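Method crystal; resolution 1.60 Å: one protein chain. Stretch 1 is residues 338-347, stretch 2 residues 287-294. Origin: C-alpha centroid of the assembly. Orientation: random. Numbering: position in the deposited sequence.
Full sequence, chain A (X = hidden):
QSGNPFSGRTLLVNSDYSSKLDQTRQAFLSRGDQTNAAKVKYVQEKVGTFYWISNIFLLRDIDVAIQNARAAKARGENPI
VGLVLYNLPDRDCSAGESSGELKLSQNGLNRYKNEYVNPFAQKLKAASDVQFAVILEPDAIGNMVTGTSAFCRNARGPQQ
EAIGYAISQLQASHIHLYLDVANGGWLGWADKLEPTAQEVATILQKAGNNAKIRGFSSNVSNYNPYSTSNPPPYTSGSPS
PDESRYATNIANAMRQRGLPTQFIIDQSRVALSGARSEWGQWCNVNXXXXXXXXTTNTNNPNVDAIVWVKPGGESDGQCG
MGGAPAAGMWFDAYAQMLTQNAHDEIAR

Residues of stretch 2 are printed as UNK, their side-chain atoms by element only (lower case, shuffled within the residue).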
# COMPACT_ATOMS: atom_id res chain seq x y z
N LEU A 338 2.41 22.10 -8.01
CA LEU A 338 3.13 22.62 -6.85
C LEU A 338 4.27 23.54 -7.33
O LEU A 338 4.59 24.49 -6.61
CB LEU A 338 3.73 21.51 -6.00
CG LEU A 338 2.71 20.63 -5.22
CD1 LEU A 338 3.47 19.42 -4.72
CD2 LEU A 338 1.98 21.39 -4.14
N THR A 339 4.81 23.24 -8.49
CA THR A 339 5.94 24.03 -9.00
C THR A 339 5.45 25.38 -9.49
O THR A 339 5.98 26.40 -9.08
CB THR A 339 6.60 23.29 -10.17
OG1 THR A 339 7.09 21.99 -9.79
CG2 THR A 339 7.81 24.08 -10.67
N GLN A 340 4.47 25.37 -10.39
CA GLN A 340 3.90 26.66 -10.82
C GLN A 340 3.42 27.53 -9.67
O GLN A 340 3.44 28.77 -9.79
CB GLN A 340 2.70 26.41 -11.75
CG GLN A 340 3.00 25.59 -12.97
CD GLN A 340 1.80 25.18 -13.80
OE1 GLN A 340 1.51 25.82 -14.81
NE2 GLN A 340 1.10 24.13 -13.39
N ASN A 341 2.92 27.01 -8.55
CA ASN A 341 2.45 27.79 -7.41
C ASN A 341 3.47 27.87 -6.27
O ASN A 341 3.09 28.31 -5.17
CB ASN A 341 1.15 27.21 -6.86
CG ASN A 341 0.04 27.41 -7.87
OD1 ASN A 341 -0.49 28.51 -8.04
ND2 ASN A 341 -0.33 26.33 -8.54
N ALA A 342 4.71 27.52 -6.60
CA ALA A 342 5.72 27.51 -5.52
C ALA A 342 6.00 28.86 -4.87
O ALA A 342 5.89 29.94 -5.45
CB ALA A 342 7.03 26.93 -6.02
N HIS A 343 6.47 28.71 -3.64
CA HIS A 343 6.96 29.82 -2.82
C HIS A 343 8.03 30.55 -3.63
O HIS A 343 8.79 29.92 -4.35
CB HIS A 343 7.66 29.25 -1.58
CG HIS A 343 7.98 30.28 -0.56
ND1 HIS A 343 9.12 31.05 -0.59
CD2 HIS A 343 7.28 30.67 0.54
CE1 HIS A 343 9.10 31.87 0.45
NE2 HIS A 343 8.01 31.65 1.18
N ASP A 344 8.04 31.89 -3.45
CA ASP A 344 9.00 32.71 -4.19
C ASP A 344 10.46 32.37 -4.06
O ASP A 344 11.27 32.62 -4.99
CB ASP A 344 8.89 34.18 -3.72
CG ASP A 344 7.68 34.91 -4.23
OD1 ASP A 344 7.01 34.42 -5.16
OD2 ASP A 344 7.40 36.00 -3.69
N GLU A 345 10.92 31.74 -2.98
CA GLU A 345 12.31 31.31 -2.90
C GLU A 345 12.71 30.34 -4.01
O GLU A 345 13.86 30.34 -4.45
CB GLU A 345 12.61 30.69 -1.52
CG GLU A 345 12.30 31.76 -0.48
CD GLU A 345 13.12 31.66 0.79
OE1 GLU A 345 13.61 30.56 1.09
OE2 GLU A 345 13.26 32.72 1.44
N ILE A 346 11.80 29.50 -4.52
CA ILE A 346 12.10 28.50 -5.53
C ILE A 346 12.12 29.13 -6.91
O ILE A 346 11.10 29.64 -7.39
CB ILE A 346 11.02 27.39 -5.49
CG1 ILE A 346 11.17 26.72 -4.12
CG2 ILE A 346 11.17 26.37 -6.60
CD1 ILE A 346 9.90 26.02 -3.63
N ALA A 347 13.30 29.07 -7.51
CA ALA A 347 13.51 29.66 -8.84
C ALA A 347 14.72 29.05 -9.54
O ALA A 347 15.65 28.78 -8.72
CB ALA A 347 13.75 31.16 -8.66
N UNK A 287 -6.14 24.06 -5.27
CA UNK A 287 -4.77 24.35 -5.61
C UNK A 287 -3.79 24.43 -4.45
O UNK A 287 -4.16 24.85 -3.35
c UNK A 287 -7.00 25.25 -5.38
c UNK A 287 -6.10 26.31 -5.95
c UNK A 287 -4.73 25.76 -6.25
N UNK A 288 -2.58 23.98 -4.71
CA UNK A 288 -1.53 24.08 -3.67
C UNK A 288 -0.17 24.37 -4.32
O UNK A 288 0.03 24.15 -5.51
c UNK A 288 -1.45 22.79 -2.86
N UNK A 289 0.75 24.89 -3.49
CA UNK A 289 2.08 25.14 -4.03
C UNK A 289 3.13 24.56 -3.08
O UNK A 289 2.82 24.33 -1.90
N UNK A 290 4.32 24.37 -3.65
CA UNK A 290 5.46 24.07 -2.77
C UNK A 290 5.59 25.24 -1.77
O UNK A 290 5.48 26.44 -2.16
c UNK A 290 7.00 20.44 -4.69
c UNK A 290 7.75 21.86 -6.46
c UNK A 290 6.78 23.99 -3.47
c UNK A 290 7.52 22.95 -5.66
c UNK A 290 7.48 20.59 -5.97
c UNK A 290 7.00 22.83 -4.39
c UNK A 290 6.76 21.54 -3.90
N UNK A 291 5.77 24.93 -0.50
CA UNK A 291 5.89 25.99 0.50
C UNK A 291 7.37 26.38 0.64
O UNK A 291 8.26 25.99 -0.09
N UNK A 292 7.59 27.22 1.65
CA UNK A 292 8.93 27.70 1.99
C UNK A 292 9.88 26.53 2.23
O UNK A 292 9.59 25.63 3.01
c UNK A 292 8.78 28.49 3.32
c UNK A 292 10.02 28.55 4.18
n UNK A 292 12.20 29.35 3.39
c UNK A 292 10.96 29.67 3.77
o UNK A 292 10.53 30.82 3.83
N UNK A 293 11.00 26.56 1.57
CA UNK A 293 12.03 25.54 1.77
C UNK A 293 12.60 25.63 3.17
O UNK A 293 12.47 26.62 3.88
c UNK A 293 12.30 26.57 -0.33
c UNK A 293 13.11 25.78 0.70
c UNK A 293 11.39 27.48 0.51
N UNK A 294 13.31 24.56 3.58
CA UNK A 294 13.88 24.52 4.90
C UNK A 294 14.61 25.82 5.29
O UNK A 294 15.40 26.35 4.54
c UNK A 294 17.69 23.87 8.21
c UNK A 294 15.49 23.26 7.41
c UNK A 294 17.16 23.92 5.87
c UNK A 294 15.86 23.50 6.12
c UNK A 294 14.85 23.33 5.00
c UNK A 294 16.38 23.45 8.46
c UNK A 294 18.06 24.10 6.89

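Position 287 carries three side-chain carbons, and the last of them closes a ring onto the backbone N. This is proline; it is Pro 287, preceded by a cis peptide bond, and its CB comes no closer to stretch 1 than 5.0 Å, from ND2 of Asn 341.

Position 288 has one side-chain carbon, the CB, and nothing beyond it. That CB lies 3.9 Å from CD2 of Leu 338, while the backbone O of 288 is 3.5 Å from CB of Asn 341. A single carbon makes this Ala 288.

Position 289 has no side-chain atoms and is therefore Gly 289. The lack of a side chain matters here: an ideal CB would sit 2.1 Å from O of Asn 341, a clash. Instead, the CA of Gly 289 approaches O of Asn 341 at 3.5 Å in a CA-H...O contact, and CD2 of Leu 338 packs 3.5 Å from its backbone C.

At position 290 one carbon leads to a ring of six carbons with no further atom attached, so the ring bears no hydroxyl. CB of Leu 338 lies over one face, 3.6 Å from the ring centroid and 10° off the normal, a CH-pi contact; CB of Ala 342 is at the edge. The residue is Phe 290. Its CE1 meets CD1 of Leu 338 at 3.7 Å, its CE2 comes within 3.4 Å of OG1 of Thr 339, and its CB is 3.7 Å from CD1 of Ile 346.

Position 291 again lacks side-chain atoms, which identifies Gly 291. A CB here would point away from stretch 1 and find none of its atoms within 5.5 Å, so the contact itself does not demand glycine; the backbone O lies 3.6 Å from CB of His 343.

Position 292 has three carbons in an unbranched chain, the third carrying one oxygen and one nitrogen. The CA of 292 lies over one face of the His 343 ring, 3.9 Å from the centroid, and the amide reaches the carboxylate of Glu 345. This is Gln 292, whose NE2 donates a weak hydrogen bond to OE1 of Glu 345 (3.0 Å, 128°).

Position 293 has three carbons closing onto the backbone N, and they pack against the side chain of Ile 346; this is Pro 293, its CG 4.0 Å from CG1 of Ile 346. Its O accepts a 2.8 Å hydrogen bond from NE2 of Gln 292.

Position 294 bears one carbon and a six-carbon ring, with no oxygen: Phe 294. Its CA-to-CB bond points away, and it makes no contact with stretch 1.

The contact is anchored at Phe 290, whose backbone N donates to O of Leu 338 (3.0 Å, 177°) and whose O accepts from N of His 343 (2.9 Å). These bonds hold the chain where stretch 1 leaves its helix, while the aromatic ring packs against Leu 338. Beyond it, Gln 292 and Pro 293 extend the interface along His 343, Glu 345 and Ile 346. The two stretches together bury 637 Å², both sides summed.

Stretch 2 287-294: PAGFGQPF
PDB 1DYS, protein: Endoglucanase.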